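Long-range contacts in berberine bridge enzyme-like 28 (Arabidopsis thaliana, PDB 5D79), which is a secreted, FAD-dependent oxidoreductase of the berberine bridge enzyme-like family, involved in adaptation to salt stress: residues 141-149 against 239-248; 201-209 against 216-225. All coordinates share one frame; numbering follows the deposited sequence.

Interaction 1: 141-149 against 239-248; sequences DNRTGWVQT and ILSWKVKLVD. With FAD (flavin-adenine dinucleotide), chain E; PO4 (phosphate ion), chain D.
Lys-243 lays its aliphatic chain over one face of the Trp-146 indole, its CB 3.5 Å from the centroid of the six-membered ring and only 9° off the ring normal, a CH-pi contact. The two residues are a non-hydrogen-bonded pair of the antiparallel strands 144-148 and 239-245, in the sheet of the PCMH-type FAD-binding domain. With CG anti to the backbone N (chi1 -168°) and every later torsion extended, the lysine runs from the ring centre along to NE1, which CD approaches to 3.4 Å; one water accepts from Lys-243 NZ and, weakly, from Trp-146 NE1. A long apolar chain with a charged tip suits this place, its methylenes covering the ring while NZ meets water. On the opposite face of the sheet Val-147 CG2 packs on Val-244 CG1, and Gly-145 O, which accepts from Val-244 N at 2.8 Å, also touches Val-244 CG2. At one end Lys-245 bends at chi2 so that NZ reaches Asn-142 O at 3.0 Å, while Arg-143 NE meets the syn lone pair of Asp-248 OD1 in a salt bridge whose N-H...O bond is nearly straight (174°). At the other end the strand pair borders the cofactor. Ile-239 pairs with the adenine through its backbone, N giving to FAD N1A and O receiving from FAD N6A, and the same carbonyl oxygen, Ile-239 O, also accepts from Thr-149 OG1 at 2.7 Å.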
# COMPACT_ATOMS: atom_id res chain seq x y z
N ASP A 141 -10.10 25.28 4.68
CA ASP A 141 -11.17 26.07 4.07
C ASP A 141 -11.20 25.87 2.56
O ASP A 141 -12.27 25.90 1.94
CB ASP A 141 -11.04 27.56 4.41
CG ASP A 141 -11.11 27.85 5.92
OD1 ASP A 141 -11.83 27.13 6.65
OD2 ASP A 141 -10.44 28.81 6.36
N ASN A 142 -10.02 25.66 1.97
CA ASN A 142 -9.92 25.37 0.54
C ASN A 142 -9.78 23.87 0.23
O ASN A 142 -9.59 23.49 -0.93
CB ASN A 142 -8.76 26.14 -0.06
CG ASN A 142 -9.14 27.57 -0.39
OD1 ASN A 142 -10.32 27.88 -0.59
ND2 ASN A 142 -8.15 28.46 -0.44
N ARG A 143 -9.87 23.04 1.27
CA ARG A 143 -9.90 21.58 1.15
C ARG A 143 -8.70 21.01 0.42
O ARG A 143 -8.84 20.10 -0.40
CB ARG A 143 -11.18 21.12 0.45
CG ARG A 143 -12.42 21.30 1.30
CD ARG A 143 -13.67 20.96 0.53
NE ARG A 143 -14.85 21.08 1.38
CZ ARG A 143 -15.25 22.22 1.95
NH1 ARG A 143 -14.56 23.34 1.77
NH2 ARG A 143 -16.34 22.23 2.70
N THR A 144 -7.53 21.54 0.72
CA THR A 144 -6.29 21.04 0.15
C THR A 144 -5.25 20.94 1.25
O THR A 144 -5.47 21.40 2.36
CB THR A 144 -5.75 21.95 -1.00
OG1 THR A 144 -5.55 23.29 -0.53
CG2 THR A 144 -6.72 21.95 -2.17
N GLY A 145 -4.12 20.34 0.93
CA GLY A 145 -2.99 20.37 1.84
C GLY A 145 -1.77 19.84 1.14
O GLY A 145 -1.88 19.02 0.24
N TRP A 146 -0.61 20.30 1.54
CA TRP A 146 0.61 19.68 1.05
C TRP A 146 1.10 18.66 2.06
O TRP A 146 1.07 18.90 3.28
CB TRP A 146 1.67 20.73 0.74
CG TRP A 146 1.47 21.37 -0.60
CD1 TRP A 146 0.77 22.52 -0.86
CD2 TRP A 146 1.96 20.91 -1.86
NE1 TRP A 146 0.80 22.81 -2.21
CE2 TRP A 146 1.52 21.83 -2.84
CE3 TRP A 146 2.73 19.80 -2.25
CZ2 TRP A 146 1.83 21.67 -4.20
CZ3 TRP A 146 3.03 19.65 -3.60
CH2 TRP A 146 2.59 20.58 -4.56
N VAL A 147 1.52 17.51 1.57
CA VAL A 147 1.97 16.45 2.45
C VAL A 147 3.31 15.92 1.99
O VAL A 147 3.39 15.22 0.97
CB VAL A 147 0.96 15.28 2.51
CG1 VAL A 147 1.29 14.35 3.70
CG2 VAL A 147 -0.46 15.81 2.59
N GLN A 148 4.36 16.25 2.73
CA GLN A 148 5.70 15.74 2.44
C GLN A 148 5.73 14.23 2.56
O GLN A 148 5.15 13.65 3.48
CB GLN A 148 6.73 16.37 3.36
CG GLN A 148 6.86 17.87 3.21
CD GLN A 148 8.19 18.39 3.74
OE1 GLN A 148 8.69 17.90 4.74
NE2 GLN A 148 8.77 19.36 3.05
N THR A 149 6.44 13.59 1.64
CA THR A 149 6.37 12.14 1.45
C THR A 149 6.95 11.28 2.59
O THR A 149 6.80 10.06 2.57
CB THR A 149 7.09 11.76 0.15
OG1 THR A 149 8.34 12.44 0.09
CG2 THR A 149 6.22 12.14 -1.05
N ILE A 239 9.78 11.55 -5.17
CA ILE A 239 8.63 12.40 -4.91
C ILE A 239 8.81 13.07 -3.55
O ILE A 239 9.00 12.39 -2.53
CB ILE A 239 7.31 11.61 -4.96
CG1 ILE A 239 7.27 10.73 -6.21
CG2 ILE A 239 6.12 12.55 -4.96
CD1 ILE A 239 6.26 9.63 -6.16
N LEU A 240 8.78 14.40 -3.54
CA LEU A 240 9.06 15.17 -2.34
C LEU A 240 7.80 15.48 -1.54
O LEU A 240 7.83 15.52 -0.30
CB LEU A 240 9.78 16.46 -2.70
CG LEU A 240 11.20 16.34 -3.25
CD1 LEU A 240 11.73 17.73 -3.54
CD2 LEU A 240 12.11 15.59 -2.29
N SER A 241 6.70 15.68 -2.26
CA SER A 241 5.48 16.14 -1.60
C SER A 241 4.23 15.84 -2.44
O SER A 241 4.30 15.77 -3.67
CB SER A 241 5.59 17.63 -1.31
OG SER A 241 4.68 18.01 -0.31
N TRP A 242 3.10 15.64 -1.77
CA TRP A 242 1.81 15.49 -2.44
C TRP A 242 0.95 16.70 -2.14
O TRP A 242 0.95 17.19 -1.00
CB TRP A 242 1.04 14.24 -1.98
CG TRP A 242 1.70 12.92 -2.16
CD1 TRP A 242 2.11 12.08 -1.16
CD2 TRP A 242 1.98 12.25 -3.39
NE1 TRP A 242 2.66 10.94 -1.70
CE2 TRP A 242 2.59 11.02 -3.07
CE3 TRP A 242 1.80 12.58 -4.74
CZ2 TRP A 242 3.00 10.11 -4.04
CZ3 TRP A 242 2.22 11.68 -5.71
CH2 TRP A 242 2.82 10.46 -5.35
N LYS A 243 0.20 17.18 -3.12
CA LYS A 243 -0.88 18.13 -2.82
C LYS A 243 -2.19 17.37 -2.88
O LYS A 243 -2.65 16.98 -3.95
CB LYS A 243 -0.90 19.33 -3.78
CG LYS A 243 -1.83 20.44 -3.29
CD LYS A 243 -1.75 21.70 -4.13
CE LYS A 243 -2.77 22.72 -3.65
NZ LYS A 243 -2.46 24.10 -4.15
N VAL A 244 -2.78 17.15 -1.70
CA VAL A 244 -3.99 16.35 -1.59
C VAL A 244 -5.27 17.18 -1.72
O VAL A 244 -5.29 18.38 -1.43
CB VAL A 244 -4.03 15.55 -0.25
CG1 VAL A 244 -2.84 14.62 -0.16
CG2 VAL A 244 -4.08 16.49 0.95
N LYS A 245 -6.33 16.52 -2.17
CA LYS A 245 -7.66 17.09 -2.15
C LYS A 245 -8.43 16.42 -1.01
O LYS A 245 -8.61 15.20 -1.00
CB LYS A 245 -8.36 16.88 -3.49
CG LYS A 245 -9.64 17.67 -3.64
CD LYS A 245 -9.37 19.15 -3.49
CE LYS A 245 -10.61 19.89 -3.04
NZ LYS A 245 -10.34 21.34 -2.95
N LEU A 246 -8.87 17.21 -0.03
CA LEU A 246 -9.63 16.67 1.10
C LEU A 246 -11.10 16.44 0.72
O LEU A 246 -11.69 17.24 0.00
CB LEU A 246 -9.53 17.61 2.30
CG LEU A 246 -8.10 17.88 2.82
CD1 LEU A 246 -8.09 18.86 4.00
CD2 LEU A 246 -7.36 16.58 3.18
N VAL A 247 -11.67 15.34 1.19
CA VAL A 247 -13.02 14.95 0.78
C VAL A 247 -13.97 15.10 1.94
O VAL A 247 -13.57 15.12 3.10
CB VAL A 247 -13.06 13.50 0.24
CG1 VAL A 247 -12.19 13.38 -1.02
CG2 VAL A 247 -12.62 12.52 1.30
N ASP A 248 -15.26 15.23 1.63
CA ASP A 248 -16.23 15.57 2.66
C ASP A 248 -16.78 14.32 3.31
O ASP A 248 -17.01 13.31 2.67
CB ASP A 248 -17.38 16.40 2.07
CG ASP A 248 -16.89 17.65 1.37
OD1 ASP A 248 -16.41 18.57 2.05
OD2 ASP A 248 -17.00 17.73 0.13
PA FAD E . 8.30 2.13 1.49
O1A FAD E . 9.00 0.81 1.67
O2A FAD E . 9.02 3.27 2.18
O5B FAD E . 8.08 2.42 -0.08
C5B FAD E . 7.58 1.42 -0.95
C4B FAD E . 7.96 1.66 -2.42
O4B FAD E . 7.68 3.01 -2.75
C3B FAD E . 9.44 1.42 -2.65
O3B FAD E . 9.67 0.86 -3.93
C2B FAD E . 10.03 2.82 -2.56
O2B FAD E . 11.22 2.96 -3.31
C1B FAD E . 8.88 3.71 -3.04
N9A FAD E . 8.86 5.06 -2.44
C8A FAD E . 8.63 5.42 -1.13
N7A FAD E . 8.68 6.77 -1.04
C5A FAD E . 8.94 7.28 -2.27
C6A FAD E . 9.10 8.58 -2.75
N6A FAD E . 8.77 9.63 -2.01
N1A FAD E . 9.37 8.78 -4.10
C2A FAD E . 9.46 7.70 -4.95
N3A FAD E . 9.30 6.42 -4.46
C4A FAD E . 9.05 6.21 -3.15
N1 FAD E . -1.84 -0.79 1.01
C2 FAD E . -3.16 -0.52 0.69
O2 FAD E . -3.43 0.24 -0.25
N3 FAD E . -4.17 -1.09 1.46
C4 FAD E . -3.88 -1.92 2.52
O4 FAD E . -4.80 -2.31 3.24
C4X FAD E . -2.55 -2.17 2.85
N5 FAD E . -2.22 -2.89 3.99
C5X FAD E . -0.92 -2.86 4.46
C6 FAD E . -0.59 -3.36 5.72
C7 FAD E . 0.73 -3.33 6.18
C7M FAD E . 1.07 -3.88 7.53
C8 FAD E . 1.73 -2.76 5.39
C8M FAD E . 3.16 -2.74 5.84
C9 FAD E . 1.41 -2.27 4.13
C9A FAD E . 0.10 -2.37 3.64
N10 FAD E . -0.22 -1.91 2.37
C10 FAD E . -1.53 -1.57 2.10
C1' FAD E . 0.85 -1.71 1.34
C2' FAD E . 1.44 -0.32 1.34
O2' FAD E . 0.46 0.60 0.93
C3' FAD E . 2.63 -0.33 0.39
O3' FAD E . 3.63 -1.18 0.93
C4' FAD E . 3.25 1.04 0.23
O4' FAD E . 3.95 1.11 -0.98
C5' FAD E . 4.27 1.26 1.33
O5' FAD E . 4.58 2.63 1.39
P FAD E . 5.72 3.09 2.43
O1P FAD E . 6.12 4.51 2.15
O2P FAD E . 5.24 2.92 3.85
O3P FAD E . 6.82 1.96 2.11
P PO4 D . 6.17 20.92 0.64
O1 PO4 D . 4.90 20.12 0.51
O2 PO4 D . 5.99 22.21 -0.12
O3 PO4 D . 6.43 21.20 2.10
O4 PO4 D . 7.33 20.14 0.08
O HOH W 1 -1.47 25.05 -1.87

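Interaction 2: 201-209 against 216-225; sequences NIIDALVVD and DRQAMGEDYF
Arg-217 starts with CB 3.1 Å from Asp-204 OD1, where the helical turn 217-220 and helix 222-225 pack on strand 202-208, an alpha/beta contact within the PCMH-type FAD-binding domain. From there the chain extends along the strand, CG anti to the backbone N (chi1 172°), bringing CD close to Ile-203 O. Ile-203 O accepts from Arg-217 NH1 at 3.0 Å; it lies in the guanidinium plane, though the donor stands above the carbonyl plane. NE and NH2 grip the two carboxylate oxygens of Glu-222 side-on, and Phe-225 CE2 lies over the middle of the Arg-217 guanidinium, 3.2 Å above its plane. Arginine suits this place because its flat, many-armed head can bond at its edge while a ring covers its face. Arg-217 N donates to Asp-204 OD1 at 2.8 Å, and the neighbouring Asp-216 is the N-cap, its OD1 accepting from Ala-219 N. The carboxylates of Asp-204 and Asp-216 lie close, and a water donates to both, weakly to the latter. Farther along, Met-220 CE makes apolar contact with Val-207 CG1 and also rests against Ala-205 O. Val-207 CG1 covers a Tyr-224 ring face, and Tyr-224 OH, bonded to Phe-236 O, is 3.3 Å from Asp-209 CB.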
# COMPACT_ATOMS: atom_id res chain seq x y z
N ASN A 201 -6.90 11.20 -5.73
CA ASN A 201 -7.24 12.42 -4.99
C ASN A 201 -6.04 13.32 -4.74
O ASN A 201 -5.93 13.99 -3.70
CB ASN A 201 -7.91 12.04 -3.68
CG ASN A 201 -9.27 11.41 -3.90
OD1 ASN A 201 -10.27 12.10 -3.96
ND2 ASN A 201 -9.30 10.09 -4.03
N ILE A 202 -5.15 13.36 -5.71
CA ILE A 202 -3.95 14.18 -5.65
C ILE A 202 -3.94 15.15 -6.82
O ILE A 202 -4.14 14.77 -7.97
CB ILE A 202 -2.71 13.29 -5.65
CG1 ILE A 202 -2.64 12.53 -4.32
CG2 ILE A 202 -1.46 14.14 -5.91
CD1 ILE A 202 -1.82 11.28 -4.35
N ILE A 203 -3.74 16.43 -6.52
CA ILE A 203 -3.96 17.47 -7.51
C ILE A 203 -2.69 18.23 -7.92
O ILE A 203 -2.73 19.05 -8.84
CB ILE A 203 -5.00 18.48 -6.99
CG1 ILE A 203 -4.62 18.96 -5.59
CG2 ILE A 203 -6.38 17.84 -6.95
CD1 ILE A 203 -5.48 20.10 -5.09
N ASP A 204 -1.58 17.97 -7.24
CA ASP A 204 -0.27 18.54 -7.58
C ASP A 204 0.76 17.75 -6.77
O ASP A 204 0.40 17.01 -5.86
CB ASP A 204 -0.19 20.05 -7.27
CG ASP A 204 0.99 20.75 -7.98
OD1 ASP A 204 2.00 20.09 -8.30
OD2 ASP A 204 0.91 21.98 -8.19
N ALA A 205 2.04 17.90 -7.10
CA ALA A 205 3.08 17.15 -6.43
C ALA A 205 4.42 17.75 -6.74
O ALA A 205 4.57 18.45 -7.72
CB ALA A 205 3.05 15.69 -6.86
N LEU A 206 5.40 17.46 -5.89
CA LEU A 206 6.78 17.84 -6.17
C LEU A 206 7.59 16.58 -6.36
O LEU A 206 7.52 15.68 -5.53
CB LEU A 206 7.36 18.69 -5.04
CG LEU A 206 6.68 20.00 -4.66
CD1 LEU A 206 7.30 20.56 -3.40
CD2 LEU A 206 6.79 20.99 -5.79
N VAL A 207 8.36 16.51 -7.44
CA VAL A 207 9.23 15.36 -7.65
C VAL A 207 10.64 15.81 -8.10
O VAL A 207 10.79 16.79 -8.83
CB VAL A 207 8.59 14.38 -8.69
CG1 VAL A 207 8.41 15.06 -10.04
CG2 VAL A 207 9.41 13.10 -8.84
N VAL A 208 11.67 15.13 -7.61
CA VAL A 208 13.02 15.32 -8.14
C VAL A 208 13.28 14.27 -9.21
O VAL A 208 13.19 13.07 -8.94
CB VAL A 208 14.10 15.24 -7.05
CG1 VAL A 208 15.51 15.19 -7.66
CG2 VAL A 208 13.96 16.42 -6.08
N ASP A 209 13.58 14.72 -10.43
CA ASP A 209 13.82 13.80 -11.54
C ASP A 209 15.31 13.47 -11.67
O ASP A 209 16.14 13.93 -10.87
CB ASP A 209 13.26 14.36 -12.86
CG ASP A 209 14.00 15.59 -13.35
OD1 ASP A 209 14.64 16.27 -12.54
OD2 ASP A 209 13.91 15.90 -14.55
N ASP A 216 7.10 20.62 -10.09
CA ASP A 216 5.71 20.54 -9.65
C ASP A 216 4.86 20.06 -10.84
O ASP A 216 5.39 19.82 -11.92
CB ASP A 216 5.21 21.88 -9.06
CG ASP A 216 5.14 23.01 -10.09
OD1 ASP A 216 5.67 22.84 -11.21
OD2 ASP A 216 4.57 24.07 -9.77
N ARG A 217 3.56 19.89 -10.62
CA ARG A 217 2.70 19.28 -11.64
C ARG A 217 2.81 20.05 -12.96
O ARG A 217 2.88 19.46 -14.05
CB ARG A 217 1.24 19.25 -11.16
CG ARG A 217 0.28 18.81 -12.23
CD ARG A 217 -1.15 18.80 -11.77
NE ARG A 217 -1.96 18.12 -12.77
CZ ARG A 217 -3.23 17.79 -12.60
NH1 ARG A 217 -3.86 18.08 -11.48
NH2 ARG A 217 -3.88 17.16 -13.57
N GLN A 218 2.85 21.37 -12.84
CA GLN A 218 3.01 22.26 -13.96
C GLN A 218 4.33 22.02 -14.69
O GLN A 218 4.37 21.96 -15.92
CB GLN A 218 2.92 23.71 -13.47
CG GLN A 218 2.92 24.79 -14.53
CD GLN A 218 2.88 26.19 -13.91
OE1 GLN A 218 3.29 26.38 -12.75
NE2 GLN A 218 2.38 27.16 -14.67
N ALA A 219 5.41 21.85 -13.92
CA ALA A 219 6.75 21.74 -14.51
C ALA A 219 7.04 20.34 -15.02
O ALA A 219 7.79 20.19 -15.98
CB ALA A 219 7.81 22.16 -13.50
N MET A 220 6.46 19.33 -14.39
CA MET A 220 6.76 17.94 -14.75
C MET A 220 5.97 17.45 -15.95
O MET A 220 6.42 16.57 -16.67
CB MET A 220 6.49 17.02 -13.56
CG MET A 220 5.03 16.67 -13.37
SD MET A 220 4.80 15.59 -11.97
CE MET A 220 5.16 16.71 -10.62
N GLY A 221 4.79 18.02 -16.19
CA GLY A 221 3.95 17.58 -17.30
C GLY A 221 2.91 16.55 -16.89
O GLY A 221 3.06 15.89 -15.86
N GLU A 222 1.86 16.40 -17.70
CA GLU A 222 0.73 15.55 -17.33
C GLU A 222 1.10 14.08 -17.33
O GLU A 222 0.59 13.32 -16.51
CB GLU A 222 -0.46 15.79 -18.27
CG GLU A 222 -1.18 17.10 -18.00
CD GLU A 222 -1.73 17.19 -16.58
OE1 GLU A 222 -2.68 16.45 -16.27
OE2 GLU A 222 -1.20 17.99 -15.77
N ASP A 223 1.97 13.67 -18.25
CA ASP A 223 2.44 12.29 -18.33
C ASP A 223 3.18 11.91 -17.05
O ASP A 223 2.96 10.84 -16.46
CB ASP A 223 3.35 12.08 -19.56
CG ASP A 223 2.64 11.42 -20.74
OD1 ASP A 223 1.52 10.91 -20.55
OD2 ASP A 223 3.21 11.41 -21.86
N TYR A 224 4.08 12.78 -16.61
CA TYR A 224 4.82 12.55 -15.39
C TYR A 224 3.86 12.50 -14.21
O TYR A 224 3.91 11.57 -13.39
CB TYR A 224 5.88 13.66 -15.21
CG TYR A 224 7.14 13.26 -14.46
CD1 TYR A 224 7.14 12.27 -13.47
CD2 TYR A 224 8.35 13.90 -14.75
CE1 TYR A 224 8.31 11.94 -12.79
CE2 TYR A 224 9.51 13.57 -14.09
CZ TYR A 224 9.49 12.60 -13.11
OH TYR A 224 10.68 12.30 -12.48
N PHE A 225 2.96 13.49 -14.13
CA PHE A 225 1.98 13.59 -13.05
C PHE A 225 1.07 12.37 -12.98
O PHE A 225 0.57 11.99 -11.92
CB PHE A 225 1.13 14.86 -13.22
CG PHE A 225 0.23 15.13 -12.04
CD1 PHE A 225 0.76 15.50 -10.82
CD2 PHE A 225 -1.15 14.99 -12.15
CE1 PHE A 225 -0.06 15.73 -9.72
CE2 PHE A 225 -1.97 15.22 -11.07
CZ PHE A 225 -1.43 15.59 -9.85
O HOH W 2 1.49 22.88 -10.67

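How the interactions relate
Coming from the N terminus, the chain reaches strand 144-148 after several earlier strands, then runs through helices and a short strand to strand 202-208. Interaction 2 closes a short loop there, as the chain turns back through strand 214-215 and packs residues 216-225 against 201-209. Helix 222-227 leads on to strand 238-248, whose pairing with 144-148 closes the longer loop of interaction 1, so the smaller loop lies within the larger. Strand 238-248 sits between the other two in one antiparallel sheet, with Leu-240 and Lys-243 probably hydrogen-bonded to the backbone of Leu-206 and Asp-204. Interaction 1 joins two strands, interaction 2 sets short helices on the third, and these backbone bonds unite them.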